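Local coordinates for protein HTH-type transcriptional regulator AscG (Escherichia coli, PDB 3BRQ) that represses transcription of the cryptic asc operon by binding DNA as a LacI-type regulator, at residues B[58-62]-B[63-67]; B[88-91]-B[92-96]. All coordinates share one frame; numbering follows the deposited sequence.

Interaction 1. Residues B[58-62]-B[63-67]; sequences DGKHS and AEEER
Ser62 and Glu65 grip each other at the start of helix 63-75, where the chain turns back after strand 53-60. Ser62 is the N-cap. Its OG sits between its own backbone N and carbonyl carbon (chi1 67°), facing the first turn. Glu65 N donates to Ser62 OG at 3.2 Å. Ser62 OG donates to Glu65 OE1 at 2.9 Å, from above the carboxylate plane. Glu66 N closes the first helical turn on Ser62 O at 3.1 Å.

The Glu65 chain is extended beyond CG, with CG beside the backbone N (chi1 -82°). This sends its carboxylate back over the loop. Glu65 OE1 also takes a weak bond from His61 N at 3.3 Å. Lys60 crosses Glu65 at about a right angle, and Lys60 CD lies 3.5 Å from Glu65 OE2. The two charges do not meet: Lys60 NZ stays 4.8 Å from Glu65 OE2. A water links them, bound weakly by the amine and more closely by the carboxylate. With an alanine at Glu65, Ser62 OG and His61 N would probably lose this acceptor, and the Lys60 chain would have less to lie against.

Asp58 OD1 accepts from Lys60 N at 2.8 Å, forming an Asx turn before the helix. The strand end lies at the second subunit, with Lys60 packing on Glu48 and His61 on Arg45 of that subunit. Glu66 points its carboxylate to Thr27 and the backbone of residues 86-88. The cap ties loop and helix together through one hydroxyl that both accepts and donates, and Lys60 probably eases the negative charge of Glu65.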
loop_
_atom_site.group_PDB
_atom_site.type_symbol
_atom_site.label_atom_id
_atom_site.label_comp_id
_atom_site.label_asym_id
_atom_site.label_seq_id
_atom_site.Cartn_x
_atom_site.Cartn_y
_atom_site.Cartn_z
ATOM N N ASP B 58 1.657 -3.994 16.150
ATOM C CA ASP B 58 0.749 -4.842 15.411
ATOM C C ASP B 58 -0.491 -5.125 16.322
ATOM O O ASP B 58 -0.374 -5.737 17.360
ATOM C CB ASP B 58 1.461 -6.153 15.119
ATOM C CG ASP B 58 0.671 -7.087 14.235
ATOM O OD1 ASP B 58 -0.398 -6.655 13.727
ATOM O OD2 ASP B 58 1.152 -8.256 14.079
ATOM N N GLY B 59 -1.655 -4.713 15.906
ATOM C CA GLY B 59 -2.893 -5.093 16.649
ATOM C C GLY B 59 -3.356 -6.496 16.234
ATOM O O GLY B 59 -4.358 -7.022 16.768
ATOM N N LYS B 60 -2.637 -7.090 15.267
ATOM C CA LYS B 60 -2.862 -8.499 14.832
ATOM C C LYS B 60 -4.206 -8.674 14.187
ATOM O O LYS B 60 -4.513 -7.962 13.241
ATOM C CB LYS B 60 -2.619 -9.515 15.961
ATOM C CG LYS B 60 -1.302 -9.364 16.646
ATOM C CD LYS B 60 -1.070 -10.354 17.762
ATOM C CE LYS B 60 0.333 -10.056 18.369
ATOM N NZ LYS B 60 0.681 -10.956 19.540
ATOM N N HIS B 61 -5.092 -9.521 14.706
ATOM C CA HIS B 61 -6.238 -9.803 13.884
ATOM C C HIS B 61 -7.500 -10.262 14.640
ATOM O O HIS B 61 -8.180 -11.161 14.114
ATOM C CB HIS B 61 -5.874 -10.905 12.833
ATOM C CG HIS B 61 -6.624 -10.759 11.544
ATOM N ND1 HIS B 61 -7.960 -11.091 11.417
ATOM C CD2 HIS B 61 -6.241 -10.299 10.330
ATOM C CE1 HIS B 61 -8.370 -10.838 10.186
ATOM N NE2 HIS B 61 -7.347 -10.360 9.503
ATOM N N SER B 62 -7.783 -9.654 15.789
ATOM C CA SER B 62 -9.000 -9.958 16.573
ATOM C C SER B 62 -9.245 -8.831 17.587
ATOM O O SER B 62 -8.346 -8.071 17.853
ATOM C CB SER B 62 -8.797 -11.281 17.291
ATOM O OG SER B 62 -7.775 -11.139 18.268
ATOM N N ALA B 63 -10.435 -8.747 18.189
ATOM C CA ALA B 63 -10.682 -7.736 19.238
ATOM C C ALA B 63 -9.715 -7.894 20.415
ATOM O O ALA B 63 -9.127 -6.897 20.915
ATOM C CB ALA B 63 -12.160 -7.831 19.770
ATOM N N GLU B 64 -9.591 -9.138 20.901
ATOM C CA GLU B 64 -8.721 -9.440 22.019
ATOM C C GLU B 64 -7.269 -9.015 21.797
ATOM O O GLU B 64 -6.632 -8.463 22.703
ATOM C CB GLU B 64 -8.790 -10.946 22.379
ATOM C CG GLU B 64 -7.789 -11.369 23.521
ATOM C CD GLU B 64 -8.086 -10.755 24.882
ATOM O OE1 GLU B 64 -9.278 -10.464 25.177
ATOM O OE2 GLU B 64 -7.125 -10.638 25.697
ATOM N N GLU B 65 -6.745 -9.232 20.607
ATOM C CA GLU B 65 -5.361 -8.841 20.353
ATOM C C GLU B 65 -5.199 -7.299 20.171
ATOM O O GLU B 65 -4.150 -6.740 20.491
ATOM C CB GLU B 65 -4.847 -9.566 19.120
ATOM C CG GLU B 65 -4.364 -11.019 19.376
ATOM C CD GLU B 65 -4.357 -11.906 18.131
ATOM O OE1 GLU B 65 -5.155 -11.740 17.170
ATOM O OE2 GLU B 65 -3.552 -12.826 18.126
ATOM N N GLU B 66 -6.235 -6.625 19.643
ATOM C CA GLU B 66 -6.213 -5.170 19.568
ATOM C C GLU B 66 -6.129 -4.580 20.956
ATOM O O GLU B 66 -5.308 -3.714 21.185
ATOM C CB GLU B 66 -7.420 -4.624 18.796
ATOM C CG GLU B 66 -7.412 -4.964 17.288
ATOM C CD GLU B 66 -8.757 -4.689 16.613
ATOM O OE1 GLU B 66 -9.787 -4.531 17.347
ATOM O OE2 GLU B 66 -8.818 -4.659 15.359
ATOM N N ARG B 67 -6.951 -5.087 21.882
ATOM C CA ARG B 67 -6.872 -4.713 23.279
ATOM C C ARG B 67 -5.489 -4.992 23.943
ATOM O O ARG B 67 -4.928 -4.111 24.619
ATOM C CB ARG B 67 -7.993 -5.430 24.005
ATOM C CG ARG B 67 -8.085 -5.203 25.469
ATOM C CD ARG B 67 -8.925 -6.344 26.071
ATOM N NE ARG B 67 -10.325 -6.030 25.930
ATOM C CZ ARG B 67 -11.222 -6.653 25.164
ATOM N NH1 ARG B 67 -10.921 -7.714 24.419
ATOM N NH2 ARG B 67 -12.470 -6.193 25.170
HETATM O O HOH W 1 -1.899 -13.097 19.940
#

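Interaction 2. Residues B[88-91]-B[92-96]; sequences LSVD and EIDDI
Ser89 and Glu92 form a capping box at the start of helix 90-98, the helix of a beta-alpha-beta unit between strands 80-84 and 104-107. Two bonds define the box. Glu92 N donates to Ser89 OG at 3.0 Å, and Ser89 N returns a bond to Glu92 OE1 at 2.9 Å. The second is almost straight, at 178°, and uses the anti lone pair of the carboxylate oxygen. Ser89 OG also reaches Glu92 OE1, but weakly. With Glu92 CG beside its backbone N (chi1 -75°), the extended chain runs back along the first turn and brings OE1 to Ser89 N. The other oxygen, OE2, forms a salt bridge with Arg67 of helix 63-75.

Backbone bonds carry the first turns. Ile93 N, Asp94 N and Asp95 N donate to Ser89 O, Val90 O and Asp91 O.

Apolar contacts lie on the buried side. Leu88 CB meets Ile93 CG1 at 3.8 Å. Its CD1 reaches Ile96 CD1, the two side chains crossing at about a right angle. Leu88 CD2 rests 3.8 Å from Glu92 CB, beneath the capping carboxylate. Farther in, Ile93 packs on Val106, and Ile96 on Ile104 and Ile70.

Acidic side chains gather along another side. Asp94 is held mainly by the backbone of Lys113 and Asn114, and Arg112 makes a long, weak ion pair with Asp91. Asp94 OD2 stands 4.4 Å from Asp91 OD1, a proximity that would probably be unfavourable without nearby donors. A water lies between the carboxylates of Asp91 and Asp94, its oxygen 2.6 Å from Asp91 OD1 and 2.5 Å from Asp94 OD2.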
loop_
_atom_site.group_PDB
_atom_site.type_symbol
_atom_site.label_atom_id
_atom_site.label_comp_id
_atom_site.label_asym_id
_atom_site.label_seq_id
_atom_site.Cartn_x
_atom_site.Cartn_y
_atom_site.Cartn_z
ATOM N N LEU B 88 -12.576 -4.422 17.668
ATOM C CA LEU B 88 -13.162 -3.971 18.938
ATOM C C LEU B 88 -14.503 -3.287 18.704
ATOM O O LEU B 88 -14.618 -2.525 17.769
ATOM C CB LEU B 88 -12.237 -3.042 19.700
ATOM C CG LEU B 88 -11.010 -3.675 20.388
ATOM C CD1 LEU B 88 -9.905 -2.612 20.592
ATOM C CD2 LEU B 88 -11.396 -4.287 21.727
ATOM N N SER B 89 -15.506 -3.588 19.525
ATOM C CA SER B 89 -16.792 -2.897 19.418
ATOM C C SER B 89 -16.605 -1.495 19.967
ATOM O O SER B 89 -15.709 -1.231 20.769
ATOM C CB SER B 89 -17.846 -3.609 20.234
ATOM O OG SER B 89 -17.536 -3.460 21.587
ATOM N N VAL B 90 -17.430 -0.567 19.514
ATOM C CA VAL B 90 -17.522 0.785 20.135
ATOM C C VAL B 90 -17.478 0.802 21.682
ATOM O O VAL B 90 -16.660 1.519 22.302
ATOM C CB VAL B 90 -18.741 1.546 19.512
ATOM C CG1 VAL B 90 -19.385 2.554 20.456
ATOM C CG2 VAL B 90 -18.270 2.211 18.219
ATOM N N ASP B 91 -18.346 -0.002 22.295
ATOM C CA ASP B 91 -18.403 -0.112 23.727
ATOM C C ASP B 91 -17.110 -0.615 24.313
ATOM O O ASP B 91 -16.712 -0.135 25.349
ATOM C CB ASP B 91 -19.543 -1.034 24.164
ATOM C CG ASP B 91 -20.898 -0.446 23.844
ATOM O OD1 ASP B 91 -21.008 0.796 23.834
ATOM O OD2 ASP B 91 -21.855 -1.220 23.615
ATOM N N GLU B 92 -16.486 -1.609 23.684
ATOM C CA GLU B 92 -15.155 -2.046 24.156
ATOM C C GLU B 92 -14.151 -0.900 24.127
ATOM O O GLU B 92 -13.373 -0.726 25.058
ATOM C CB GLU B 92 -14.638 -3.219 23.343
ATOM C CG GLU B 92 -15.346 -4.515 23.707
ATOM C CD GLU B 92 -14.969 -5.698 22.799
ATOM O OE1 GLU B 92 -15.066 -5.606 21.558
ATOM O OE2 GLU B 92 -14.572 -6.735 23.357
ATOM N N ILE B 93 -14.180 -0.104 23.063
ATOM C CA ILE B 93 -13.310 1.057 22.970
ATOM C C ILE B 93 -13.637 2.081 24.082
ATOM O O ILE B 93 -12.723 2.554 24.747
ATOM C CB ILE B 93 -13.303 1.665 21.543
ATOM C CG1 ILE B 93 -12.861 0.587 20.504
ATOM C CG2 ILE B 93 -12.321 2.865 21.492
ATOM C CD1 ILE B 93 -13.482 0.709 19.047
ATOM N N ASP B 94 -14.930 2.357 24.346
ATOM C CA ASP B 94 -15.276 3.287 25.413
ATOM C C ASP B 94 -14.728 2.767 26.768
ATOM O O ASP B 94 -14.230 3.533 27.600
ATOM C CB ASP B 94 -16.812 3.510 25.491
ATOM C CG ASP B 94 -17.316 4.590 24.516
ATOM O OD1 ASP B 94 -16.680 5.667 24.420
ATOM O OD2 ASP B 94 -18.375 4.367 23.859
ATOM N N ASP B 95 -14.799 1.457 26.979
ATOM C CA ASP B 95 -14.346 0.894 28.254
ATOM C C ASP B 95 -12.846 1.048 28.378
ATOM O O ASP B 95 -12.330 1.399 29.445
ATOM C CB ASP B 95 -14.735 -0.574 28.360
ATOM C CG ASP B 95 -16.223 -0.777 28.692
ATOM O OD1 ASP B 95 -16.902 0.176 29.094
ATOM O OD2 ASP B 95 -16.694 -1.926 28.549
ATOM N N ILE B 96 -12.134 0.839 27.274
ATOM C CA ILE B 96 -10.691 1.034 27.307
ATOM C C ILE B 96 -10.368 2.451 27.741
ATOM O O ILE B 96 -9.570 2.641 28.663
ATOM C CB ILE B 96 -10.015 0.597 25.981
ATOM C CG1 ILE B 96 -9.963 -0.929 25.913
ATOM C CG2 ILE B 96 -8.546 1.080 25.870
ATOM C CD1 ILE B 96 -10.145 -1.479 24.547
HETATM O O HOH W 2 -20.108 2.990 24.973
HETATM O O HOH W 3 -19.142 0.724 27.356
#

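Interaction 1 and interaction 2 are the starts of two neighbouring helices, 63-75 and 90-98, each following a strand of the parallel sheet. Their centres are 13 Å apart. Both use a serine N-cap and a glutamate three residues on, but in interaction 1 the glutamate accepts from Ser62 OG and His61 N. Arg67 NH2 of interaction 1 pairs with Glu92 OE2 of interaction 2 at 2.8 Å, so a salt bridge extends from the capping box there. Glu66 OE1 probably accepts from Leu88 N at 2.8 Å, just ahead of the second cap. Leu88 CD2 packs 3.6 Å from Ala63 O. The His61 side chain of interaction 1 lies about 6 Å from a bound sodium ion.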